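Local coordinates for methyltransferase (Pectobacterium atrosepticum SCRI1043, PDB 2P7I), which probably transfers methyl groups from S-adenosylmethionine to a substrate not yet identified, as a member of the class I Rossmann-like methyltransferases, at residues D55-S58 and R59-H63; F26-M29 and H30-V34; R35-T38 and P39-P43. All coordinates share one frame; numbering follows the deposited sequence.

Interaction 1: residues D55-S58 and R59-H63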
loop_
_atom_site.group_PDB
_atom_site.type_symbol
_atom_site.label_atom_id
_atom_site.label_comp_id
_atom_site.label_asym_id
_atom_site.label_seq_id
_atom_site.Cartn_x
_atom_site.Cartn_y
_atom_site.Cartn_z
ATOM N N ASP B 55 -7.797 -9.380 31.623
ATOM C CA ASP B 55 -6.425 -9.265 31.130
ATOM C C ASP B 55 -6.133 -7.883 30.549
ATOM O O ASP B 55 -5.060 -7.324 30.765
ATOM C CB ASP B 55 -6.130 -10.334 30.078
ATOM C CG ASP B 55 -6.160 -11.746 30.658
ATOM O OD1 ASP B 55 -5.456 -12.013 31.659
ATOM O OD2 ASP B 55 -6.915 -12.577 30.113
ATOM N N PHE B 56 -7.087 -7.308 29.831
ATOM C CA PHE B 56 -6.840 -5.996 29.258
ATOM C C PHE B 56 -7.094 -4.920 30.306
ATOM O O PHE B 56 -6.421 -3.901 30.322
ATOM C CB PHE B 56 -7.700 -5.794 28.025
ATOM C CG PHE B 56 -7.234 -4.674 27.139
ATOM C CD1 PHE B 56 -6.006 -4.742 26.497
ATOM C CD2 PHE B 56 -8.017 -3.547 26.949
ATOM C CE1 PHE B 56 -5.556 -3.688 25.689
ATOM C CE2 PHE B 56 -7.578 -2.516 26.138
ATOM C CZ PHE B 56 -6.347 -2.591 25.506
ATOM N N THR B 57 -8.048 -5.149 31.200
ATOM C CA THR B 57 -8.386 -4.161 32.227
ATOM C C THR B 57 -7.155 -3.781 33.045
ATOM O O THR B 57 -6.949 -2.604 33.365
ATOM C CB THR B 57 -9.444 -4.692 33.202
ATOM O OG1 THR B 57 -10.372 -5.518 32.498
ATOM C CG2 THR B 57 -10.165 -3.529 33.902
ATOM N N SER B 58 -6.337 -4.772 33.361
ATOM C CA SER B 58 -5.180 -4.540 34.216
ATOM C C SER B 58 -4.231 -3.522 33.594
ATOM O O SER B 58 -3.621 -2.714 34.300
ATOM C CB SER B 58 -4.459 -5.843 34.525
ATOM O OG SER B 58 -3.915 -6.406 33.356
ATOM N N ARG B 59 -4.140 -3.517 32.263
ATOM C CA ARG B 59 -3.322 -2.529 31.583
ATOM C C ARG B 59 -3.987 -1.157 31.583
ATOM O O ARG B 59 -3.323 -0.125 31.709
ATOM C CB ARG B 59 -3.046 -2.987 30.159
ATOM C CG ARG B 59 -2.274 -4.271 30.139
ATOM C CD ARG B 59 -1.880 -4.624 28.771
ATOM N NE ARG B 59 -1.108 -5.865 28.742
ATOM C CZ ARG B 59 0.218 -5.956 28.848
ATOM N NH1 ARG B 59 0.994 -4.884 28.981
ATOM N NH2 ARG B 59 0.774 -7.150 28.789
ATOM N N LEU B 60 -5.305 -1.155 31.419
ATOM C CA LEU B 60 -6.071 0.067 31.481
ATOM C C LEU B 60 -6.044 0.735 32.860
ATOM O O LEU B 60 -6.099 1.965 32.966
ATOM C CB LEU B 60 -7.504 -0.226 31.046
ATOM C CG LEU B 60 -7.697 -0.580 29.566
ATOM C CD1 LEU B 60 -9.175 -0.855 29.363
ATOM C CD2 LEU B 60 -7.142 0.536 28.618
ATOM N N GLN B 61 -5.955 -0.082 33.910
ATOM C CA GLN B 61 -5.827 0.419 35.281
ATOM C C GLN B 61 -4.574 1.263 35.517
ATOM O O GLN B 61 -4.541 2.091 36.434
ATOM C CB GLN B 61 -5.848 -0.737 36.277
ATOM C CG GLN B 61 -7.228 -1.314 36.494
ATOM C CD GLN B 61 -7.260 -2.296 37.650
ATOM O OE1 GLN B 61 -6.768 -3.422 37.542
ATOM N NE2 GLN B 61 -7.841 -1.870 38.767
ATOM N N GLU B 62 -3.545 1.067 34.697
ATOM C CA GLU B 62 -2.398 1.966 34.744
ATOM C C GLU B 62 -2.767 3.369 34.260
ATOM O O GLU B 62 -2.028 4.309 34.511
ATOM C CB GLU B 62 -1.220 1.417 33.933
ATOM C CG GLU B 62 -0.735 0.046 34.391
ATOM C CD GLU B 62 -0.555 -0.037 35.905
ATOM O OE1 GLU B 62 0.178 0.809 36.469
ATOM O OE2 GLU B 62 -1.164 -0.938 36.532
ATOM N N HIS B 63 -3.909 3.530 33.593
ATOM C CA HIS B 63 -4.288 4.830 33.047
ATOM C C HIS B 63 -5.500 5.497 33.670
ATOM O O HIS B 63 -5.658 6.715 33.546
ATOM C CB HIS B 63 -4.514 4.693 31.539
ATOM C CG HIS B 63 -3.245 4.487 30.788
ATOM N ND1 HIS B 63 -2.634 3.255 30.694
ATOM C CD2 HIS B 63 -2.437 5.362 30.152
ATOM C CE1 HIS B 63 -1.506 3.379 30.016
ATOM N NE2 HIS B 63 -1.365 4.647 29.673
HETATM O O HOH W 1 -3.084 -8.018 28.758
#
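Two groups grip the backbone oxygen of Asp55: the hydroxyl of Ser58, three residues on, and a water that bridges to Arg59. Ser58 OG donates to Asp55 O at 3.0 Å from above the carbonyl plane, its hydroxyl turned back over the chain because OG sits between the backbone N and the carbonyl carbon (chi1 65°). The water donates to Asp55 O and accepts from Arg59 NE, with its oxygen 2.9 Å from NE and in the guanidinium plane, at the edge. The Arg59 chain, extended from CG to NE, thus runs back along the helix to reach the water. Further on, Leu60 N bonds to Phe56 O, and Gln61 N to Thr57 O at 2.8 Å. On the buried side Leu60 CD1 lies 3.8 Å from Phe56 CD2, approaching the ring at a slant. Beyond the two segments, the carboxylate of Asp55 forms a salt bridge with Arg83, and Thr57 OG1 is hydrogen-bonded to Glu48. Strand 46-49, this short helix 55-60 and strand 67-71 form a beta-alpha-beta unit, the right-handed crossover that builds the Rossmann-like fold of S-adenosylmethionine-dependent methyltransferases.

Interaction 2: residues F26-M29 and H30-V34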
loop_
_atom_site.group_PDB
_atom_site.type_symbol
_atom_site.label_atom_id
_atom_site.label_comp_id
_atom_site.label_asym_id
_atom_site.label_seq_id
_atom_site.Cartn_x
_atom_site.Cartn_y
_atom_site.Cartn_z
ATOM N N PHE B 26 -1.905 -11.588 23.927
ATOM C CA PHE B 26 -1.815 -11.054 25.277
ATOM C C PHE B 26 -0.481 -10.347 25.522
ATOM O O PHE B 26 -0.448 -9.299 26.155
ATOM C CB PHE B 26 -2.033 -12.174 26.309
ATOM C CG PHE B 26 -3.482 -12.583 26.480
ATOM C CD1 PHE B 26 -4.390 -12.526 25.426
ATOM C CD2 PHE B 26 -3.923 -13.060 27.692
ATOM C CE1 PHE B 26 -5.709 -12.915 25.590
ATOM C CE2 PHE B 26 -5.238 -13.452 27.856
ATOM C CZ PHE B 26 -6.131 -13.372 26.801
ATOM N N ASP B 27 0.609 -10.901 25.006
ATOM C CA ASP B 27 1.931 -10.387 25.309
ATOM C C ASP B 27 2.408 -9.332 24.342
ATOM O O ASP B 27 3.208 -8.485 24.711
ATOM C CB ASP B 27 2.943 -11.532 25.362
ATOM C CG ASP B 27 2.641 -12.505 26.488
ATOM O OD1 ASP B 27 2.492 -12.030 27.625
ATOM O OD2 ASP B 27 2.509 -13.713 26.227
ATOM N N VAL B 28 1.919 -9.369 23.115
ATOM C CA VAL B 28 2.383 -8.423 22.105
ATOM C C VAL B 28 1.264 -7.434 21.771
ATOM O O VAL B 28 1.441 -6.207 21.878
ATOM C CB VAL B 28 2.926 -9.129 20.836
ATOM C CG1 VAL B 28 3.179 -8.111 19.730
ATOM C CG2 VAL B 28 4.202 -9.907 21.135
HETATM N N MSE B 29 0.092 -7.941 21.416
HETATM C CA MSE B 29 -0.942 -7.049 20.937
HETATM C C MSE B 29 -1.579 -6.161 22.009
HETATM O O MSE B 29 -1.883 -4.992 21.737
HETATM C CB MSE B 29 -2.003 -7.849 20.200
HETATM C CG MSE B 29 -1.580 -8.464 18.873
HETATM SE SE MSE B 29 -0.951 -7.160 17.635
HETATM C CE MSE B 29 -2.630 -6.251 17.487
ATOM N N HIS B 30 -1.842 -6.703 23.205
ATOM C CA HIS B 30 -2.440 -5.891 24.278
ATOM C C HIS B 30 -1.608 -4.644 24.605
ATOM O O HIS B 30 -2.132 -3.550 24.636
ATOM C CB HIS B 30 -2.715 -6.714 25.529
ATOM C CG HIS B 30 -3.911 -7.604 25.428
ATOM N ND1 HIS B 30 -4.396 -8.315 26.503
ATOM C CD2 HIS B 30 -4.728 -7.898 24.389
ATOM C CE1 HIS B 30 -5.459 -9.001 26.138
ATOM N NE2 HIS B 30 -5.681 -8.771 24.860
ATOM N N PRO B 31 -0.304 -4.803 24.855
ATOM C CA PRO B 31 0.484 -3.587 25.096
ATOM C C PRO B 31 0.534 -2.551 23.953
ATOM O O PRO B 31 0.486 -1.358 24.220
ATOM C CB PRO B 31 1.889 -4.131 25.461
ATOM C CG PRO B 31 1.892 -5.554 25.085
ATOM C CD PRO B 31 0.470 -6.035 25.076
ATOM N N PHE B 32 0.615 -2.995 22.712
ATOM C CA PHE B 32 0.601 -2.085 21.571
ATOM C C PHE B 32 -0.755 -1.426 21.419
ATOM O O PHE B 32 -0.826 -0.283 21.003
ATOM C CB PHE B 32 1.023 -2.798 20.282
ATOM C CG PHE B 32 2.498 -3.048 20.191
ATOM C CD1 PHE B 32 3.408 -2.027 20.437
ATOM C CD2 PHE B 32 2.984 -4.288 19.850
ATOM C CE1 PHE B 32 4.769 -2.232 20.354
ATOM C CE2 PHE B 32 4.377 -4.498 19.774
ATOM C CZ PHE B 32 5.255 -3.460 20.030
HETATM N N MSE B 33 -1.820 -2.127 21.776
HETATM C CA MSE B 33 -3.146 -1.514 21.737
HETATM C C MSE B 33 -3.212 -0.337 22.729
HETATM O O MSE B 33 -3.706 0.744 22.397
HETATM C CB MSE B 33 -4.212 -2.559 22.079
HETATM C CG MSE B 33 -4.618 -3.430 20.910
HETATM SE SE MSE B 33 -5.789 -4.834 21.549
HETATM C CE MSE B 33 -5.898 -5.735 19.932
ATOM N N VAL B 34 -2.726 -0.538 23.954
ATOM C CA VAL B 34 -2.665 0.529 24.947
ATOM C C VAL B 34 -1.779 1.677 24.442
ATOM O O VAL B 34 -2.162 2.828 24.556
ATOM C CB VAL B 34 -2.225 -0.001 26.340
ATOM C CG1 VAL B 34 -2.037 1.149 27.328
ATOM C CG2 VAL B 34 -3.271 -0.965 26.863
#
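An offset aromatic stack, one turn apart on helix 24-37, pairs Phe26 with His30 on the side of the helix that faces helix 55-60. In this conformer of Phe26, one of two modelled, the ring centroids are 4.8 Å apart and the planes are inclined by only 22°. Overlap is partial: His30 CE1 lies over one face of the Phe26 ring, toward its rim, and comes within 3.8 Å of Phe26 CD1. Both residues hold CG beside the backbone N (chi1 -77° for Phe26 and -76° for His30), which lets the two side chains run alongside each other in the same direction. The imidazole also covers backbone, since Phe26 CA makes a CH-pi contact over its face, 4.1 Å from the ring centroid. Phe56 meets His30 edge-to-face, extending the aromatic cluster into helix 55-60.

The helix is irregular here. A wider pi-type turn spans residues 26-29, and a kink follows at Pro31, whose nitrogen has no hydrogen to give to the preceding turn; its CG instead lies 3.2 Å from Asp27 O. Regular bonding resumes with a weak bond from Phe32 N to Val28 O and a sound one, 2.9 Å, from Met33 N to Met29 O.

Val28, Met29, Phe32 and Met33 pack on strands and loops of the Rossmann-like methyltransferase fold. Val28 and Phe32 lie side by side, with Val28 CG1 3.8 Å from Phe32 CE2. Met29 and Met33 are both present as selenomethionine and cross at a slant; Met29, bent at chi2 and chi3, brings its CE to 4.1 Å from CE of the extended Met33. Both methionines touch Ser239 of strand 237-245, while Val28 packs on Phe200 of strand 192-201.

Interaction 3: residues R35-T38 and P39-P43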
loop_
_atom_site.group_PDB
_atom_site.type_symbol
_atom_site.label_atom_id
_atom_site.label_comp_id
_atom_site.label_asym_id
_atom_site.label_seq_id
_atom_site.Cartn_x
_atom_site.Cartn_y
_atom_site.Cartn_z
ATOM N N ARG B 35 -0.619 1.375 23.865
ATOM C CA ARG B 35 0.208 2.410 23.205
ATOM C C ARG B 35 -0.614 3.205 22.165
ATOM O O ARG B 35 -0.577 4.419 22.142
ATOM C CB ARG B 35 1.480 1.813 22.548
ATOM C CG ARG B 35 2.811 2.085 23.289
ATOM C CD ARG B 35 4.071 1.504 22.525
ATOM N NE ARG B 35 4.777 2.420 21.589
ATOM C CZ ARG B 35 5.877 2.087 20.884
ATOM N NH1 ARG B 35 6.381 0.862 20.968
ATOM N NH2 ARG B 35 6.476 2.955 20.060
ATOM N N ALA B 36 -1.313 2.496 21.290
ATOM C CA ALA B 36 -2.097 3.096 20.212
ATOM C C ALA B 36 -3.180 4.035 20.752
ATOM O O ALA B 36 -3.481 5.066 20.162
ATOM C CB ALA B 36 -2.722 1.987 19.370
ATOM N N PHE B 37 -3.778 3.646 21.864
ATOM C CA PHE B 37 -4.883 4.418 22.460
ATOM C C PHE B 37 -4.418 5.664 23.218
ATOM O O PHE B 37 -5.138 6.655 23.303
ATOM C CB PHE B 37 -5.621 3.556 23.482
ATOM C CG PHE B 37 -6.354 2.359 22.921
ATOM C CD1 PHE B 37 -6.473 2.121 21.561
ATOM C CD2 PHE B 37 -6.975 1.470 23.805
ATOM C CE1 PHE B 37 -7.172 1.024 21.078
ATOM C CE2 PHE B 37 -7.702 0.360 23.336
ATOM C CZ PHE B 37 -7.781 0.124 21.982
ATOM N N THR B 38 -3.228 5.582 23.801
ATOM C CA THR B 38 -2.777 6.553 24.806
ATOM C C THR B 38 -2.884 8.023 24.388
ATOM O O THR B 38 -3.396 8.826 25.150
ATOM C CB THR B 38 -1.376 6.208 25.313
ATOM O OG1 THR B 38 -1.460 4.992 26.072
ATOM C CG2 THR B 38 -0.843 7.309 26.232
ATOM N N PRO B 39 -2.444 8.381 23.173
ATOM C CA PRO B 39 -2.531 9.776 22.778
ATOM C C PRO B 39 -3.963 10.334 22.671
ATOM O O PRO B 39 -4.151 11.554 22.652
ATOM C CB PRO B 39 -1.875 9.807 21.395
ATOM C CG PRO B 39 -1.224 8.517 21.223
ATOM C CD PRO B 39 -1.840 7.539 22.132
ATOM N N PHE B 40 -4.945 9.449 22.567
ATOM C CA PHE B 40 -6.330 9.844 22.365
ATOM C C PHE B 40 -7.195 9.822 23.611
ATOM O O PHE B 40 -8.327 10.329 23.569
ATOM C CB PHE B 40 -6.999 8.915 21.347
ATOM C CG PHE B 40 -6.325 8.884 20.007
ATOM C CD1 PHE B 40 -6.279 10.032 19.238
ATOM C CD2 PHE B 40 -5.767 7.703 19.498
ATOM C CE1 PHE B 40 -5.697 10.026 17.975
ATOM C CE2 PHE B 40 -5.183 7.683 18.253
ATOM C CZ PHE B 40 -5.145 8.838 17.485
ATOM N N PHE B 41 -6.709 9.215 24.691
ATOM C CA PHE B 41 -7.480 9.101 25.927
ATOM C C PHE B 41 -7.963 10.468 26.383
ATOM O O PHE B 41 -7.235 11.460 26.290
ATOM C CB PHE B 41 -6.669 8.474 27.051
ATOM C CG PHE B 41 -6.549 6.961 27.004
ATOM C CD1 PHE B 41 -7.602 6.139 26.613
ATOM C CD2 PHE B 41 -5.377 6.353 27.446
ATOM C CE1 PHE B 41 -7.469 4.737 26.632
ATOM C CE2 PHE B 41 -5.231 4.980 27.448
ATOM C CZ PHE B 41 -6.271 4.164 27.041
ATOM N N ARG B 42 -9.221 10.505 26.816
ATOM C CA ARG B 42 -9.823 11.679 27.427
ATOM C C ARG B 42 -9.710 11.608 28.941
ATOM O O ARG B 42 -9.780 10.527 29.524
ATOM C CB ARG B 42 -11.316 11.704 27.119
ATOM C CG ARG B 42 -11.694 11.670 25.674
ATOM C CD ARG B 42 -11.599 13.023 25.083
ATOM N NE ARG B 42 -12.456 13.902 25.847
ATOM C CZ ARG B 42 -12.298 15.211 25.956
ATOM N NH1 ARG B 42 -11.309 15.833 25.312
ATOM N NH2 ARG B 42 -13.141 15.901 26.716
ATOM N N PRO B 43 -9.617 12.765 29.608
ATOM C CA PRO B 43 -9.645 12.704 31.082
ATOM C C PRO B 43 -11.017 12.261 31.521
ATOM O O PRO B 43 -11.989 12.519 30.817
ATOM C CB PRO B 43 -9.397 14.153 31.508
ATOM C CG PRO B 43 -9.794 14.989 30.276
ATOM C CD PRO B 43 -9.526 14.140 29.083
#
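The C-terminal end of helix 24-37 and the turn that leads out of it toward strand 46-49 are held by backbone bonds and by the packing of aromatic side chains. Phe37 O is the main acceptor. Phe40 N donates to it at 2.9 Å, and Phe41 N adds a weak bond to the same oxygen. Phe41 N also makes a weak bond to Thr38 O at 3.4 Å, so one amide is shared between two carbonyls. Pro39 lacks an amide hydrogen and its CD rests 3.4 Å from Arg35 O.

Phe41 folds back over this turn. With CG beside the backbone N (chi1 -80°), its ring lies with one face over Phe37 O, which sits 4.0 Å from the plane and toward the rim. The far end of the ring reaches the helix, CZ standing 3.7 Å from Phe37 CB, and CE2 comes within 4.0 Å of Thr38 OG1. That hydroxyl is hydrogen-bonded to Val34 O, one turn back.

In the Rossmann-like fold of this protein, the loop leads on to strand 46-49, the first in sequence and a central one in the sheet. Phe37 and Phe41 both meet Phe138 of strand 135-142, and Phe41 also packs edge-to-face on Phe64. Phe40 takes another direction: its CD2 lies 3.6 Å from Ala36 O, and its ring meets Phe40 of the second subunit. At the same interface, Ala36 O accepts a hydrogen bond from Tyr195 of that subunit.

From the N terminus, interaction 2 comes first, in the body of helix 24-37; interaction 3 follows directly at the end of that helix and in the loop toward strand 46-49; interaction 1 lies past that strand, in helix 55-60. All three are local and in series, so none nests in or crosses another, and none closes a long loop. Residues 55-63 lie against both earlier regions, Arg59 against Phe26 O and His30, Phe56 between His30 and Phe37, and His63 near Val34, Thr38 and Phe41. Helix 24-37 and its exit turn are thereby tied to the first beta-alpha-beta unit, while Ala36, Pro39 and Phe40 also meet the second subunit.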